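Long-range contact in fructokinase (Vibrio cholerae serotype O1, PDB 5EYN), which catalyses the ATP-dependent phosphorylation of fructose, as a fructokinase of the PfkB (ribokinase-like) family of carbohydrate kinases: residues G25-D30 with S61-R66. Residues are numbered along the deposited sequence; the frame is centred on the assembly and turned at random.
Sequences GDAVVD and SAFFGR. With FRU (beta-D-fructofuranose), chain B.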
loop_
_atom_site.group_PDB
_atom_site.type_symbol
_atom_site.label_atom_id
_atom_site.label_comp_id
_atom_site.label_asym_id
_atom_site.label_seq_id
_atom_site.Cartn_x
_atom_site.Cartn_y
_atom_site.Cartn_z
ATOM N N GLY A 25 -6.546 17.451 2.728
ATOM C CA GLY A 25 -6.427 16.191 3.431
ATOM C C GLY A 25 -5.848 15.127 2.540
ATOM O O GLY A 25 -4.893 15.378 1.806
ATOM N N ASP A 26 -6.441 13.945 2.604
ATOM C CA ASP A 26 -5.894 12.757 1.959
ATOM C C ASP A 26 -6.590 12.401 0.667
ATOM O O ASP A 26 -7.768 12.100 0.665
ATOM C CB ASP A 26 -5.939 11.555 2.908
ATOM C CG ASP A 26 -7.340 11.205 3.411
ATOM O OD1 ASP A 26 -7.658 9.976 3.445
ATOM O OD2 ASP A 26 -8.108 12.113 3.822
ATOM N N ALA A 27 -5.824 12.458 -0.411
ATOM C CA ALA A 27 -6.177 11.803 -1.658
ATOM C C ALA A 27 -5.579 10.401 -1.600
ATOM O O ALA A 27 -4.412 10.234 -1.260
ATOM C CB ALA A 27 -5.637 12.590 -2.840
ATOM N N VAL A 28 -6.381 9.383 -1.885
ATOM C CA VAL A 28 -5.953 8.017 -1.678
ATOM C C VAL A 28 -6.371 7.146 -2.831
ATOM O O VAL A 28 -7.328 7.455 -3.533
ATOM C CB VAL A 28 -6.543 7.412 -0.403
ATOM C CG1 VAL A 28 -6.590 8.419 0.753
ATOM C CG2 VAL A 28 -7.879 6.806 -0.627
ATOM N N VAL A 29 -5.647 6.055 -3.014
ATOM C CA VAL A 29 -6.115 5.002 -3.899
ATOM C C VAL A 29 -6.821 3.943 -3.071
ATOM O O VAL A 29 -6.226 3.333 -2.174
ATOM C CB VAL A 29 -4.976 4.396 -4.758
ATOM C CG1 VAL A 29 -5.435 3.132 -5.453
ATOM C CG2 VAL A 29 -4.487 5.416 -5.776
ATOM N N ASP A 30 -8.109 3.767 -3.366
ATOM C CA ASP A 30 -8.918 2.719 -2.772
ATOM C C ASP A 30 -8.850 1.485 -3.676
ATOM O O ASP A 30 -9.216 1.526 -4.862
ATOM C CB ASP A 30 -10.386 3.148 -2.654
ATOM C CG ASP A 30 -10.640 4.203 -1.584
ATOM O OD1 ASP A 30 -9.913 4.250 -0.571
ATOM O OD2 ASP A 30 -11.642 4.939 -1.748
ATOM N N SER A 61 -14.236 23.945 -6.960
ATOM C CA SER A 61 -13.520 23.296 -5.875
ATOM C C SER A 61 -12.020 23.296 -6.166
ATOM O O SER A 61 -11.582 23.306 -7.317
ATOM C CB SER A 61 -14.058 21.883 -5.630
ATOM O OG SER A 61 -13.774 21.052 -6.719
ATOM N N ALA A 62 -11.239 23.310 -5.096
ATOM C CA ALA A 62 -9.786 23.374 -5.184
ATOM C C ALA A 62 -9.242 22.545 -4.051
ATOM O O ALA A 62 -9.806 22.563 -2.971
ATOM C CB ALA A 62 -9.306 24.814 -5.071
ATOM N N PHE A 63 -8.152 21.829 -4.294
ATOM C CA PHE A 63 -7.597 20.908 -3.314
ATOM C C PHE A 63 -6.194 21.343 -2.959
ATOM O O PHE A 63 -5.415 21.680 -3.846
ATOM C CB PHE A 63 -7.545 19.504 -3.912
ATOM C CG PHE A 63 -7.170 18.419 -2.936
ATOM C CD1 PHE A 63 -8.155 17.678 -2.320
ATOM C CD2 PHE A 63 -5.849 18.128 -2.651
ATOM C CE1 PHE A 63 -7.842 16.679 -1.443
ATOM C CE2 PHE A 63 -5.530 17.126 -1.761
ATOM C CZ PHE A 63 -6.532 16.399 -1.164
ATOM N N PHE A 64 -5.873 21.362 -1.667
ATOM C CA PHE A 64 -4.491 21.520 -1.247
ATOM C C PHE A 64 -4.107 20.420 -0.291
ATOM O O PHE A 64 -4.879 20.028 0.581
ATOM C CB PHE A 64 -4.176 22.921 -0.671
ATOM C CG PHE A 64 -4.788 23.240 0.682
ATOM C CD1 PHE A 64 -4.057 23.061 1.857
ATOM C CD2 PHE A 64 -6.048 23.807 0.779
ATOM C CE1 PHE A 64 -4.591 23.416 3.098
ATOM C CE2 PHE A 64 -6.587 24.155 2.023
ATOM C CZ PHE A 64 -5.846 23.961 3.179
ATOM N N GLY A 65 -2.905 19.899 -0.482
ATOM C CA GLY A 65 -2.448 18.787 0.322
ATOM C C GLY A 65 -1.228 18.144 -0.297
ATOM O O GLY A 65 -0.657 18.661 -1.262
ATOM N N ARG A 66 -0.813 17.026 0.286
ATOM C CA ARG A 66 0.323 16.267 -0.214
ATOM C C ARG A 66 -0.067 14.846 -0.544
ATOM O O ARG A 66 -0.759 14.180 0.224
ATOM C CB ARG A 66 1.445 16.182 0.811
ATOM C CG ARG A 66 2.089 17.497 1.121
ATOM C CD ARG A 66 3.309 17.359 2.001
ATOM N NE ARG A 66 3.865 18.683 2.214
ATOM C CZ ARG A 66 5.142 19.016 2.085
ATOM N NH1 ARG A 66 6.059 18.113 1.753
ATOM N NH2 ARG A 66 5.509 20.270 2.308
HETATM C C1 FRU B . -10.217 7.891 3.823
HETATM C C2 FRU B . -11.282 7.021 3.169
HETATM C C3 FRU B . -11.035 6.591 1.737
HETATM C C4 FRU B . -12.379 6.631 1.088
HETATM C C5 FRU B . -13.068 7.683 1.883
HETATM C C6 FRU B . -14.555 7.477 2.030
HETATM O O1 FRU B . -10.148 9.146 3.221
HETATM O O2 FRU B . -11.409 5.886 3.970
HETATM O O3 FRU B . -10.406 5.345 1.762
HETATM O O4 FRU B . -12.346 6.994 -0.251
HETATM O O5 FRU B . -12.469 7.751 3.166
HETATM O O6 FRU B . -15.143 8.492 2.807
HETATM O O HOH W 1 -2.546 16.706 2.652
HETATM O O HOH W 2 -3.477 14.062 -0.198
#
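Phe63 and Gly25 meet where the chain follows on from strand 21-24, the parallel neighbour of strand 61-68, and they illustrate how bound water can join backbones where no direct hydrogen bond does. Van der Waals contact gathers round the ring tip. Phe63 CG is anti to the backbone N (chi1 -172°); the ring's CZ ends 3.5 Å from Gly25 O, an oblique approach, while the carbonyl carbon of Asp26 lies at the ring edge, near its plane. The apolar pair is Ala27 CB with the same CZ, at 4.3 Å. Pro47 of helix 46-56 and Leu80 of helix 71-82 also touch Phe63, and Met76 of the latter touches Ala27.

No direct hydrogen bond joins the segments; two waters make the polar link. Both donate to Gly25 O; one accepts from Arg66 N at 3.0 Å. The other accepts from Ala27 N and donates to Arg66 O at 2.8 Å, bridging the loop to strand 61-68.

In this ribokinase-like fold, strand 21-24 belongs to the large central sheet beside 61-68, whereas 28-33 enters the small four-stranded sheet. Residues 25-27 are the crossing between them, and Gly25, at phi 137°, has a conformation that a CB would strain against the preceding carbonyl.

The crossing and the strand after it also hold fructose. From the crossing, Asp26 OD1 accepts from fructose O1 at 2.6 Å. Asp30, on strand 28-33, takes both secondary hydroxyls in a two-pronged grip: OD1 accepts from O3, and OD2 from O4 at 2.6 Å. Val28 CG2 lies 3.8 Å from fructose O3, and Gly45, Ala46, Asn49, Arg176 and Asp266 supply further hydrogen bonds.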